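Local atomic coordinates of mandelate racemase/muconate lactonizing enzyme, C-terminal domain protein (Paracoccus denitrificans, PDB entry 4DWD), a protein that binds magnesium and is probably a hydro-lyase of the enolase superfamily. Residues B[61-66]-B[72-77]; B[57-62]-B[93-98]; B[67-72]-B[107-112]. All blocks are in the same frame, centred on the assembly; numbering follows the deposited sequence.

Contact 1: B[61-66]-B[72-77]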
ATOM      1  N   PRO B  61      13.839 -35.253  29.066  1.00 15.46           N
ATOM      2  CA  PRO B  61      13.958 -35.079  30.522  1.00 17.19           C
ATOM      3  C   PRO B  61      12.854 -34.198  31.094  1.00 16.82           C
ATOM      4  O   PRO B  61      12.482 -34.356  32.253  1.00 20.55           O
ATOM      5  CB  PRO B  61      15.321 -34.392  30.702  1.00 19.71           C
ATOM      6  CG  PRO B  61      16.072 -34.661  29.449  1.00 20.94           C
ATOM      7  CD  PRO B  61      15.061 -34.820  28.354  1.00 15.55           C
ATOM      8  N   PHE B  62      12.321 -33.289  30.285  1.00 16.66           N
ATOM      9  CA  PHE B  62      11.255 -32.402  30.735  1.00 16.60           C
ATOM     10  C   PHE B  62       9.887 -33.086  30.757  1.00 17.76           C
ATOM     11  O   PHE B  62       9.095 -32.863  31.665  1.00 19.19           O
ATOM     12  CB  PHE B  62      11.211 -31.145  29.865  1.00 18.21           C
ATOM     13  CG  PHE B  62      10.022 -30.270  30.133  1.00 19.62           C
ATOM     14  CD1 PHE B  62       9.998 -29.431  31.246  1.00 23.92           C
ATOM     15  CD2 PHE B  62       8.913 -30.292  29.280  1.00 20.65           C
ATOM     16  CE1 PHE B  62       8.898 -28.626  31.504  1.00 26.05           C
ATOM     17  CE2 PHE B  62       7.813 -29.481  29.530  1.00 21.81           C
ATOM     18  CZ  PHE B  62       7.804 -28.654  30.646  1.00 25.95           C
ATOM     19  N   LEU B  63       9.606 -33.912  29.751  1.00 14.65           N
ATOM     20  CA  LEU B  63       8.314 -34.590  29.670  1.00 14.73           C
ATOM     21  C   LEU B  63       8.131 -35.728  30.658  1.00 15.53           C
ATOM     22  O   LEU B  63       7.017 -36.005  31.081  1.00 14.79           O
ATOM     23  CB  LEU B  63       8.092 -35.146  28.266  1.00 14.92           C
ATOM     24  CG  LEU B  63       7.970 -34.143  27.128  1.00 14.00           C
ATOM     25  CD1 LEU B  63       7.752 -34.912  25.831  1.00 14.45           C
ATOM     26  CD2 LEU B  63       6.809 -33.191  27.391  1.00 14.20           C
ATOM     27  N   GLU B  64       9.224 -36.406  30.993  1.00 15.16           N
ATOM     28  CA  GLU B  64       9.129 -37.575  31.871  1.00 15.63           C
ATOM     29  C   GLU B  64       8.633 -37.115  33.248  1.00 14.85           C
ATOM     30  O   GLU B  64       9.170 -36.166  33.816  1.00 17.27           O
ATOM     31  CB  GLU B  64      10.455 -38.359  31.883  1.00 19.66           C
ATOM     32  CG  GLU B  64      10.671 -39.117  30.562  1.00 19.60           C
ATOM     33  CD  GLU B  64      12.075 -39.668  30.359  1.00 22.93           C
ATOM     34  OE1 GLU B  64      12.958 -39.410  31.205  1.00 25.68           O
ATOM     35  OE2 GLU B  64      12.294 -40.370  29.344  1.00 21.51           O
ATOM     36  N   GLY B  65       7.566 -37.752  33.734  1.00 14.29           N
ATOM     37  CA  GLY B  65       6.918 -37.404  35.004  1.00 15.61           C
ATOM     38  C   GLY B  65       5.738 -36.450  34.878  1.00 15.41           C
ATOM     39  O   GLY B  65       5.052 -36.158  35.863  1.00 15.97           O
ATOM     40  N   GLN B  66       5.495 -35.967  33.662  1.00 14.87           N
ATOM     41  CA  GLN B  66       4.421 -34.999  33.426  1.00 14.09           C
ATOM     42  C   GLN B  66       3.147 -35.673  32.903  1.00 14.34           C
ATOM     43  O   GLN B  66       3.163 -36.839  32.513  1.00 15.85           O
ATOM     44  CB  GLN B  66       4.892 -33.907  32.459  1.00 15.07           C
ATOM     45  CG  GLN B  66       6.052 -33.072  32.987  1.00 15.61           C
ATOM     46  CD  GLN B  66       5.674 -32.285  34.223  1.00 16.70           C
ATOM     47  OE1 GLN B  66       4.702 -31.540  34.217  1.00 18.64           O
ATOM     48  NE2 GLN B  66       6.453 -32.435  35.282  1.00 18.94           N
ATOM     49  N   ALA B  72      -0.258 -29.550  25.302  1.00 13.16           N
ATOM     50  CA  ALA B  72      -0.104 -28.227  24.693  1.00 13.62           C
ATOM     51  C   ALA B  72       0.744 -27.314  25.562  1.00 12.46           C
ATOM     52  O   ALA B  72       1.668 -26.663  25.072  1.00 14.20           O
ATOM     53  CB  ALA B  72      -1.459 -27.594  24.391  1.00 13.34           C
ATOM     54  N   VAL B  73       0.440 -27.267  26.856  1.00 11.84           N
ATOM     55  CA  VAL B  73       1.240 -26.471  27.780  1.00 12.76           C
ATOM     56  C   VAL B  73       2.677 -27.010  27.823  1.00 12.42           C
ATOM     57  O   VAL B  73       3.635 -26.244  27.774  1.00 13.39           O
ATOM     58  CB  VAL B  73       0.628 -26.435  29.189  1.00 13.45           C
ATOM     59  CG1 VAL B  73       1.526 -25.685  30.164  1.00 14.27           C
ATOM     60  CG2 VAL B  73      -0.741 -25.790  29.142  1.00 15.23           C
ATOM     61  N   LEU B  74       2.832 -28.332  27.892  1.00 11.99           N
ATOM     62  CA  LEU B  74       4.183 -28.901  27.957  1.00 11.35           C
ATOM     63  C   LEU B  74       5.002 -28.560  26.723  1.00 11.79           C
ATOM     64  O   LEU B  74       6.150 -28.130  26.839  1.00 11.63           O
ATOM     65  CB  LEU B  74       4.134 -30.420  28.120  1.00 11.65           C
ATOM     66  CG  LEU B  74       3.581 -30.937  29.439  1.00 12.66           C
ATOM     67  CD1 LEU B  74       3.248 -32.420  29.334  1.00 13.63           C
ATOM     68  CD2 LEU B  74       4.581 -30.678  30.563  1.00 15.00           C
ATOM     69  N   LEU B  75       4.421 -28.746  25.545  1.00 11.77           N
ATOM     70  CA  LEU B  75       5.185 -28.550  24.318  1.00 11.85           C
ATOM     71  C   LEU B  75       5.326 -27.083  23.915  1.00 12.19           C
ATOM     72  O   LEU B  75       6.307 -26.712  23.288  1.00 13.27           O
ATOM     73  CB  LEU B  75       4.659 -29.427  23.180  1.00 11.79           C
ATOM     74  CG  LEU B  75       4.815 -30.924  23.481  1.00 11.71           C
ATOM     75  CD1 LEU B  75       4.141 -31.682  22.355  1.00 11.91           C
ATOM     76  CD2 LEU B  75       6.276 -31.350  23.630  1.00 13.99           C
ATOM     77  N   ASP B  76       4.377 -26.233  24.304  1.00 12.40           N
ATOM     78  CA  ASP B  76       4.572 -24.802  24.071  1.00 13.19           C
ATOM     79  C   ASP B  76       5.619 -24.238  25.027  1.00 13.06           C
ATOM     80  O   ASP B  76       6.393 -23.350  24.640  1.00 12.97           O
ATOM     81  CB  ASP B  76       3.249 -24.021  24.151  1.00 13.85           C
ATOM     82  CG  ASP B  76       2.302 -24.356  23.011  1.00 17.09           C
ATOM     83  OD1 ASP B  76       2.680 -25.138  22.103  1.00 20.42           O
ATOM     84  OD2 ASP B  76       1.174 -23.825  23.023  1.00 20.14           O
ATOM     85  N   ARG B  77       5.671 -24.754  26.262  1.00 12.34           N
ATOM     86  CA  ARG B  77       6.789 -24.405  27.148  1.00 12.44           C
ATOM     87  C   ARG B  77       8.113 -24.836  26.512  1.00 13.66           C
ATOM     88  O   ARG B  77       9.068 -24.070  26.495  1.00 15.71           O
ATOM     89  CB  ARG B  77       6.643 -24.997  28.550  1.00 15.56           C
ATOM     90  CG  ARG B  77       7.635 -24.403  29.543  1.00 21.45           C
ATOM     91  CD  ARG B  77       7.467 -24.960  30.948  1.00 26.65           C
ATOM     92  NE  ARG B  77       6.081 -24.924  31.419  1.00 31.02           N
ATOM     93  CZ  ARG B  77       5.464 -23.857  31.928  1.00 29.88           C
ATOM     94  NH1 ARG B  77       4.203 -23.965  32.330  1.00 32.93           N
ATOM     95  NH2 ARG B  77       6.088 -22.686  32.033  1.00 28.41           N
TER
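Leu63 and Leu74, whose CA atoms lie 7.2 Å apart, mark the closest approach of the backbone where helix 49-63 ends and helix 71-81 runs past it. Beyond Leu63 the chain leaves the helix in a type II beta turn, closed by the bond from Gln66 N to Leu63 O at 3.0 Å; Gly65 takes the positive phi of 94° at which a side chain would be jammed against the preceding carbonyl oxygen. The turn brings Gln66 back over the second helix, so that Leu74 is met by three residues. The Phe62 ring, carried across by a CG anti to the backbone N (chi1 172°), sets CE2 3.6 Å from Leu74 CD2, and the same ring carbon lies 3.4 Å from Leu74 O. At the ring's far end CZ meets Arg77 CD at 3.7 Å, with ring and guanidinium planes 56° apart. Leu63 reaches Leu74 CB through CD2 at 3.9 Å, and the same methyl extends to Leu75 CD2. The bend in Gln66 at chi2 lays its CG against Leu74 CD2 at 3.7 Å. With an alanine at Phe62, a gap would probably open beside Leu74 CD2, and Arg77 CD would lose its neighbour on this side. Phe62 also touches Met78 and Arg81, while Trp122 of a second subunit packs on Arg77. No hydrogen bond crosses between the segments: shape and apolar cover hold the end of helix 49-63 and its turn against helix 71-81 in the N-terminal domain, with Gln66 and Arg77 taking part mainly through side-chain carbons.

Contact 2: B[57-62]-B[93-98]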
ATOM      1  N   ARG B  57      17.991 -35.129  24.401  1.00 12.95           N
ATOM      2  CA  ARG B  57      18.734 -34.268  25.327  1.00 14.39           C
ATOM      3  C   ARG B  57      17.864 -33.197  25.968  1.00 14.80           C
ATOM      4  O   ARG B  57      18.038 -32.868  27.143  1.00 14.75           O
ATOM      5  CB  ARG B  57      19.886 -33.563  24.610  1.00 15.02           C
ATOM      6  CG  ARG B  57      21.058 -34.426  24.185  1.00 21.07           C
ATOM      7  CD  ARG B  57      22.220 -33.541  23.737  1.00 24.00           C
ATOM      8  NE  ARG B  57      21.839 -32.619  22.660  1.00 19.08           N
ATOM      9  CZ  ARG B  57      21.760 -32.959  21.374  1.00 17.89           C
ATOM     10  NH1 ARG B  57      22.055 -34.194  20.982  1.00 21.54           N
ATOM     11  NH2 ARG B  57      21.397 -32.063  20.477  1.00 14.19           N
ATOM     12  N   ASP B  58      16.955 -32.628  25.182  1.00 13.87           N
ATOM     13  CA  ASP B  58      16.265 -31.405  25.594  1.00 14.50           C
ATOM     14  C   ASP B  58      14.821 -31.624  26.034  1.00 17.02           C
ATOM     15  O   ASP B  58      14.375 -31.035  27.030  1.00 21.96           O
ATOM     16  CB  ASP B  58      16.342 -30.339  24.496  1.00 15.04           C
ATOM     17  CG  ASP B  58      17.765 -30.058  24.039  1.00 16.08           C
ATOM     18  OD1 ASP B  58      18.702 -30.075  24.878  1.00 17.18           O
ATOM     19  OD2 ASP B  58      17.960 -29.814  22.835  1.00 17.42           O
ATOM     20  N   ILE B  59      14.090 -32.464  25.308  1.00 13.92           N
ATOM     21  CA  ILE B  59      12.651 -32.607  25.535  1.00 14.12           C
ATOM     22  C   ILE B  59      12.314 -33.728  26.510  1.00 14.96           C
ATOM     23  O   ILE B  59      11.567 -33.514  27.470  1.00 15.60           O
ATOM     24  CB  ILE B  59      11.889 -32.777  24.205  1.00 13.64           C
ATOM     25  CG1 ILE B  59      12.169 -31.585  23.279  1.00 13.36           C
ATOM     26  CG2 ILE B  59      10.395 -32.931  24.447  1.00 14.34           C
ATOM     27  CD1 ILE B  59      11.673 -31.777  21.857  1.00 13.64           C
ATOM     28  N   ALA B  60      12.862 -34.914  26.255  1.00 14.34           N
ATOM     29  CA  ALA B  60      12.591 -36.095  27.078  1.00 15.22           C
ATOM     30  C   ALA B  60      12.720 -35.857  28.595  1.00 15.72           C
ATOM     31  O   ALA B  60      11.797 -36.208  29.330  1.00 16.55           O
ATOM     32  CB  ALA B  60      13.447 -37.274  26.628  1.00 15.11           C
ATOM     33  N   PRO B  61      13.839 -35.253  29.066  1.00 15.46           N
ATOM     34  CA  PRO B  61      13.958 -35.079  30.522  1.00 17.19           C
ATOM     35  C   PRO B  61      12.854 -34.198  31.094  1.00 16.82           C
ATOM     36  O   PRO B  61      12.482 -34.356  32.253  1.00 20.55           O
ATOM     37  CB  PRO B  61      15.321 -34.392  30.702  1.00 19.71           C
ATOM     38  CG  PRO B  61      16.072 -34.661  29.449  1.00 20.94           C
ATOM     39  CD  PRO B  61      15.061 -34.820  28.354  1.00 15.55           C
ATOM     40  N   PHE B  62      12.321 -33.289  30.285  1.00 16.66           N
ATOM     41  CA  PHE B  62      11.255 -32.402  30.735  1.00 16.60           C
ATOM     42  C   PHE B  62       9.887 -33.086  30.757  1.00 17.76           C
ATOM     43  O   PHE B  62       9.095 -32.863  31.665  1.00 19.19           O
ATOM     44  CB  PHE B  62      11.211 -31.145  29.865  1.00 18.21           C
ATOM     45  CG  PHE B  62      10.022 -30.270  30.133  1.00 19.62           C
ATOM     46  CD1 PHE B  62       9.998 -29.431  31.246  1.00 23.92           C
ATOM     47  CD2 PHE B  62       8.913 -30.292  29.280  1.00 20.65           C
ATOM     48  CE1 PHE B  62       8.898 -28.626  31.504  1.00 26.05           C
ATOM     49  CE2 PHE B  62       7.813 -29.481  29.530  1.00 21.81           C
ATOM     50  CZ  PHE B  62       7.804 -28.654  30.646  1.00 25.95           C
ATOM     51  N   ALA B  93      10.430 -30.127  14.212  1.00  9.08           N
ATOM     52  CA  ALA B  93      10.145 -31.550  13.925  1.00  8.92           C
ATOM     53  C   ALA B  93      10.226 -32.401  15.189  1.00  9.43           C
ATOM     54  O   ALA B  93       9.414 -33.308  15.375  1.00  9.82           O
ATOM     55  CB  ALA B  93      11.073 -32.096  12.851  1.00  9.60           C
ATOM     56  N   ALA B  94      11.197 -32.110  16.057  1.00  9.24           N
ATOM     57  CA  ALA B  94      11.277 -32.777  17.364  1.00  9.25           C
ATOM     58  C   ALA B  94      10.005 -32.573  18.183  1.00  9.38           C
ATOM     59  O   ALA B  94       9.450 -33.520  18.749  1.00 10.09           O
ATOM     60  CB  ALA B  94      12.491 -32.275  18.122  1.00 11.08           C
ATOM     61  N   LEU B  95       9.541 -31.328  18.223  1.00  9.61           N
ATOM     62  CA  LEU B  95       8.307 -30.981  18.933  1.00  9.66           C
ATOM     63  C   LEU B  95       7.076 -31.639  18.294  1.00  9.64           C
ATOM     64  O   LEU B  95       6.222 -32.174  19.010  1.00 10.17           O
ATOM     65  CB  LEU B  95       8.151 -29.466  19.009  1.00 10.29           C
ATOM     66  CG  LEU B  95       9.179 -28.777  19.908  1.00 11.91           C
ATOM     67  CD1 LEU B  95       9.234 -27.283  19.599  1.00 15.65           C
ATOM     68  CD2 LEU B  95       8.857 -29.005  21.375  1.00 15.48           C
ATOM     69  N   ALA B  96       7.011 -31.623  16.952  1.00  9.12           N
ATOM     70  CA  ALA B  96       5.915 -32.271  16.221  1.00  8.81           C
ATOM     71  C   ALA B  96       5.838 -33.750  16.562  1.00  9.38           C
ATOM     72  O   ALA B  96       4.753 -34.268  16.815  1.00  9.26           O
ATOM     73  CB  ALA B  96       6.106 -32.101  14.721  1.00  9.23           C
ATOM     74  N   ALA B  97       6.992 -34.424  16.576  1.00  9.15           N
ATOM     75  CA  ALA B  97       7.015 -35.858  16.867  1.00  9.58           C
ATOM     76  C   ALA B  97       6.448 -36.143  18.263  1.00  9.66           C
ATOM     77  O   ALA B  97       5.676 -37.098  18.453  1.00 10.34           O
ATOM     78  CB  ALA B  97       8.440 -36.381  16.747  1.00 10.32           C
ATOM     79  N   CYS B  98       6.824 -35.317  19.239  1.00  9.40           N
ATOM     80  CA  CYS B  98       6.329 -35.511  20.602  1.00  9.77           C
ATOM     81  C   CYS B  98       4.837 -35.228  20.696  1.00 10.02           C
ATOM     82  O   CYS B  98       4.130 -35.937  21.400  1.00 10.35           O
ATOM     83  CB  CYS B  98       7.115 -34.661  21.604  1.00 10.36           C
ATOM     84  SG  CYS B  98       8.852 -35.154  21.757  1.00 11.66           S
TER
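Every side-chain contact between 57-62 and 93-98 ends on one or other branch of Ile59. With CG1 beside the backbone N and anti to the carbonyl carbon (chi1 -57°), the longer branch extends to CD1, which comes 3.9 Å from Ala94 CB and 4.0 Å from Leu95 CD2. The shorter branch goes to the next turn of the partner helix: CG2 lies 3.8 Å from Cys98 SG. Ile59 thus spans Ala94 and Cys98, a step of four residues, while Leu95 meets it at about a right angle.

The second-largest share belongs to Cys98, a thiol used here as an apolar surface toward the isoleucine. The axes of helix segments 57-62 and 93-98 run in roughly the same direction, crossing at -31° with a closest approach of 10.9 Å, a separation that the branched side chain bridges. Leu82 also packs on Ile59, and Val54 and Val55, earlier on helix 49-63, continue the contact along Ala94.

No hydrogen bond links the two segments. Carbon and sulphur surfaces alone join them, pairing two helices of the enolase-superfamily N-terminal domain, and the small Ala94 lets the isoleucine's terminal methyl come near the partner helix, making this buried contact one of dispersion and fit.

Contact 3: B[67-72]-B[107-112]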
ATOM      1  N   GLU B  67       2.049 -34.928  32.888  1.00 14.54           N
ATOM      2  CA  GLU B  67       0.751 -35.484  32.517  1.00 15.94           C
ATOM      3  C   GLU B  67       0.551 -35.525  30.999  1.00 13.84           C
ATOM      4  O   GLU B  67       0.700 -34.505  30.326  1.00 13.86           O
ATOM      5  CB  GLU B  67      -0.364 -34.664  33.177  1.00 18.40           C
ATOM      6  CG  GLU B  67      -0.372 -34.741  34.699  1.00 24.22           C
ATOM      7  CD  GLU B  67      -1.054 -35.995  35.204  1.00 28.47           C
ATOM      8  OE1 GLU B  67      -1.578 -36.761  34.366  1.00 23.93           O
ATOM      9  OE2 GLU B  67      -1.074 -36.215  36.434  1.00 36.12           O
ATOM     10  N   VAL B  68       0.169 -36.693  30.480  1.00 13.14           N
ATOM     11  CA  VAL B  68      -0.104 -36.867  29.046  1.00 13.32           C
ATOM     12  C   VAL B  68      -1.060 -35.800  28.524  1.00 14.11           C
ATOM     13  O   VAL B  68      -0.840 -35.225  27.457  1.00 15.67           O
ATOM     14  CB  VAL B  68      -0.685 -38.270  28.758  1.00 14.48           C
ATOM     15  CG1 VAL B  68      -1.290 -38.368  27.359  1.00 15.61           C
ATOM     16  CG2 VAL B  68       0.395 -39.321  28.963  1.00 16.47           C
ATOM     17  N   LEU B  69      -2.113 -35.518  29.284  1.00 13.50           N
ATOM     18  CA  LEU B  69      -3.141 -34.597  28.809  1.00 14.35           C
ATOM     19  C   LEU B  69      -2.675 -33.148  28.696  1.00 14.86           C
ATOM     20  O   LEU B  69      -3.311 -32.357  27.991  1.00 17.39           O
ATOM     21  CB  LEU B  69      -4.397 -34.688  29.675  1.00 14.83           C
ATOM     22  CG  LEU B  69      -5.201 -35.992  29.551  1.00 15.17           C
ATOM     23  CD1 LEU B  69      -6.385 -35.978  30.496  1.00 16.17           C
ATOM     24  CD2 LEU B  69      -5.688 -36.242  28.131  1.00 15.43           C
ATOM     25  N   ASP B  70      -1.563 -32.808  29.355  1.00 13.58           N
ATOM     26  CA  ASP B  70      -1.051 -31.433  29.364  1.00 13.51           C
ATOM     27  C   ASP B  70      -0.177 -31.139  28.143  1.00 13.59           C
ATOM     28  O   ASP B  70       0.649 -30.240  28.184  1.00 13.46           O
ATOM     29  CB  ASP B  70      -0.249 -31.165  30.652  1.00 13.87           C
ATOM     30  CG  ASP B  70      -1.125 -31.039  31.882  1.00 16.51           C
ATOM     31  OD1 ASP B  70      -2.362 -30.939  31.726  1.00 16.70           O
ATOM     32  OD2 ASP B  70      -0.570 -31.032  33.008  1.00 21.49           O
ATOM     33  N   HIS B  71      -0.382 -31.870  27.052  1.00 12.86           N
ATOM     34  CA  HIS B  71       0.520 -31.784  25.888  1.00 13.01           C
ATOM     35  C   HIS B  71       0.775 -30.387  25.369  1.00 13.56           C
ATOM     36  O   HIS B  71       1.912 -30.058  25.015  1.00 12.60           O
ATOM     37  CB  HIS B  71       0.025 -32.689  24.747  1.00 14.13           C
ATOM     38  CG  HIS B  71      -1.275 -32.233  24.123  1.00 14.96           C
ATOM     39  ND1 HIS B  71      -1.326 -31.372  23.089  1.00 15.57           N
ATOM     40  CD2 HIS B  71      -2.598 -32.543  24.441  1.00 17.93           C
ATOM     41  CE1 HIS B  71      -2.614 -31.142  22.763  1.00 16.29           C
ATOM     42  NE2 HIS B  71      -3.387 -31.864  23.590  1.00 18.58           N
ATOM     43  N   ALA B  72      -0.258 -29.550  25.302  1.00 13.16           N
ATOM     44  CA  ALA B  72      -0.104 -28.227  24.693  1.00 13.62           C
ATOM     45  C   ALA B  72       0.744 -27.314  25.562  1.00 12.46           C
ATOM     46  O   ALA B  72       1.668 -26.663  25.072  1.00 14.20           O
ATOM     47  CB  ALA B  72      -1.459 -27.594  24.391  1.00 13.34           C
ATOM     48  N   GLY B 107      -5.503 -40.632  22.871  1.00 11.30           N
ATOM     49  CA  GLY B 107      -6.582 -41.412  22.274  1.00 12.07           C
ATOM     50  C   GLY B 107      -6.718 -42.770  22.945  1.00 12.15           C
ATOM     51  O   GLY B 107      -7.824 -43.219  23.216  1.00 12.03           O
ATOM     52  N   LYS B 108      -5.590 -43.423  23.210  1.00 12.04           N
ATOM     53  CA  LYS B 108      -5.613 -44.699  23.939  1.00 12.68           C
ATOM     54  C   LYS B 108      -6.164 -44.519  25.360  1.00 13.53           C
ATOM     55  O   LYS B 108      -7.009 -45.300  25.797  1.00 16.60           O
ATOM     56  CB  LYS B 108      -4.230 -45.356  23.929  1.00 12.35           C
ATOM     57  CG  LYS B 108      -3.773 -45.752  22.532  1.00 12.85           C
ATOM     58  CD  LYS B 108      -2.392 -46.384  22.557  1.00 15.52           C
ATOM     59  CE  LYS B 108      -1.925 -46.662  21.136  1.00 16.53           C
ATOM     60  NZ  LYS B 108      -0.719 -47.537  21.133  1.00 18.42           N
ATOM     61  N   LEU B 109      -5.708 -43.486  26.072  1.00 13.06           N
ATOM     62  CA  LEU B 109      -6.226 -43.201  27.425  1.00 14.37           C
ATOM     63  C   LEU B 109      -7.743 -43.029  27.413  1.00 14.39           C
ATOM     64  O   LEU B 109      -8.446 -43.585  28.261  1.00 15.32           O
ATOM     65  CB  LEU B 109      -5.568 -41.944  28.030  1.00 13.74           C
ATOM     66  CG  LEU B 109      -6.182 -41.384  29.336  1.00 15.24           C
ATOM     67  CD1 LEU B 109      -6.047 -42.372  30.497  1.00 16.22           C
ATOM     68  CD2 LEU B 109      -5.583 -40.031  29.700  1.00 18.28           C
ATOM     69  N   LEU B 110      -8.243 -42.258  26.451  1.00 13.40           N
ATOM     70  CA  LEU B 110      -9.646 -41.853  26.461  1.00 12.74           C
ATOM     71  C   LEU B 110     -10.533 -42.791  25.643  1.00 12.79           C
ATOM     72  O   LEU B 110     -11.742 -42.579  25.560  1.00 14.68           O
ATOM     73  CB  LEU B 110      -9.784 -40.405  25.955  1.00 13.29           C
ATOM     74  CG  LEU B 110      -9.038 -39.323  26.752  1.00 12.78           C
ATOM     75  CD1 LEU B 110      -9.227 -37.965  26.101  1.00 14.62           C
ATOM     76  CD2 LEU B 110      -9.509 -39.255  28.199  1.00 15.38           C
ATOM     77  N   GLY B 111      -9.923 -43.812  25.040  1.00 12.98           N
ATOM     78  CA  GLY B 111     -10.639 -44.804  24.238  1.00 12.33           C
ATOM     79  C   GLY B 111     -11.277 -44.298  22.956  1.00 12.47           C
ATOM     80  O   GLY B 111     -12.349 -44.768  22.569  1.00 14.46           O
ATOM     81  N   GLN B 112     -10.623 -43.354  22.275  1.00 12.35           N
ATOM     82  CA  GLN B 112     -11.202 -42.732  21.082  1.00 12.33           C
ATOM     83  C   GLN B 112     -10.150 -42.559  20.006  1.00 11.83           C
ATOM     84  O   GLN B 112      -8.994 -42.228  20.314  1.00 12.00           O
ATOM     85  CB  GLN B 112     -11.774 -41.347  21.410  1.00 12.23           C
ATOM     86  CG  GLN B 112     -12.970 -41.355  22.360  1.00 12.28           C
ATOM     87  CD  GLN B 112     -14.197 -42.015  21.754  1.00 13.87           C
ATOM     88  OE1 GLN B 112     -14.371 -42.031  20.531  1.00 15.77           O
ATOM     89  NE2 GLN B 112     -15.068 -42.543  22.608  1.00 17.23           N
TER
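Leu69 and Leu109 supply the apolar part of this contact, with Leu110 as a more distant third member. The two leucines cross at about a right angle, and a single methyl of one does the touching: Leu109 CD2 sits 4.1 Å from Leu69 CG and equally far from Leu69 CD2, so that it rests against the fork of the other side chain. Leu109 reaches over because its CG stands anti to the backbone N, beside the carbonyl carbon (chi1 170°). The CD2 branch of Leu69 also faces Leu110 CD1, at 4.4 Å, a looser approach. Leu69 therefore meets two consecutive residues near the end of helix 90-110, and these distances describe light packing.

Hydrogen bonds shape each segment separately, and none joins the two. In 67-72 the bond from Asp70 N to Glu67 O, 3.0 Å, closes the turn that presents Leu69 just before helix 71-81; Asp70 holds the N-cap position, though its side chain makes no capping bond. In 107-112 the helix closes in a Schellman motif: Gln112 N bonds to Gly107 O at 3.0 Å, a weak bond runs from Gly111 N to Lys108 O, and Gly111 has the positive phi of 66° that the motif requires.

Charged groups take partners elsewhere. Glu67 forms a salt bridge with Lys4, and Asp70 one with Lys116 of a second subunit. Gln112 of that second subunit packs on Leu69.

Within the N-terminal domain, the contact thus joins the approach to helix 71-81 with the C-terminal end of helix 90-110. Val68 bonds through its backbone to Leu3, close to where strand 5-14 begins, Leu110 packs on Leu117 of helix 114-117, and Leu117 of the second subunit covers Leu110 as well.

Overall arrangement
The three contacts describe how helices 49-63, 71-81 and 90-110, in that order along the chain, pack in an enolase-superfamily N-terminal domain. Contact 1 pairs the first with the second, contact 2 the first with the third, and contact 3 the second with the third, through the residues leading into helix 71-81. Contacts 1 and 2, centres about 8 Å apart, share Pro61 and Phe62 and touch through Leu75 with Leu95 and Cys98. The centre of contact 3 is about 13 Å from that of contact 1 and about 17 Å from that of contact 2; Leu74 CD1 nevertheless packs on Glu67 O. Its segments alternate with those of the others. Contacts 1 and 3 also border a second subunit, linking this helical packing to the assembly.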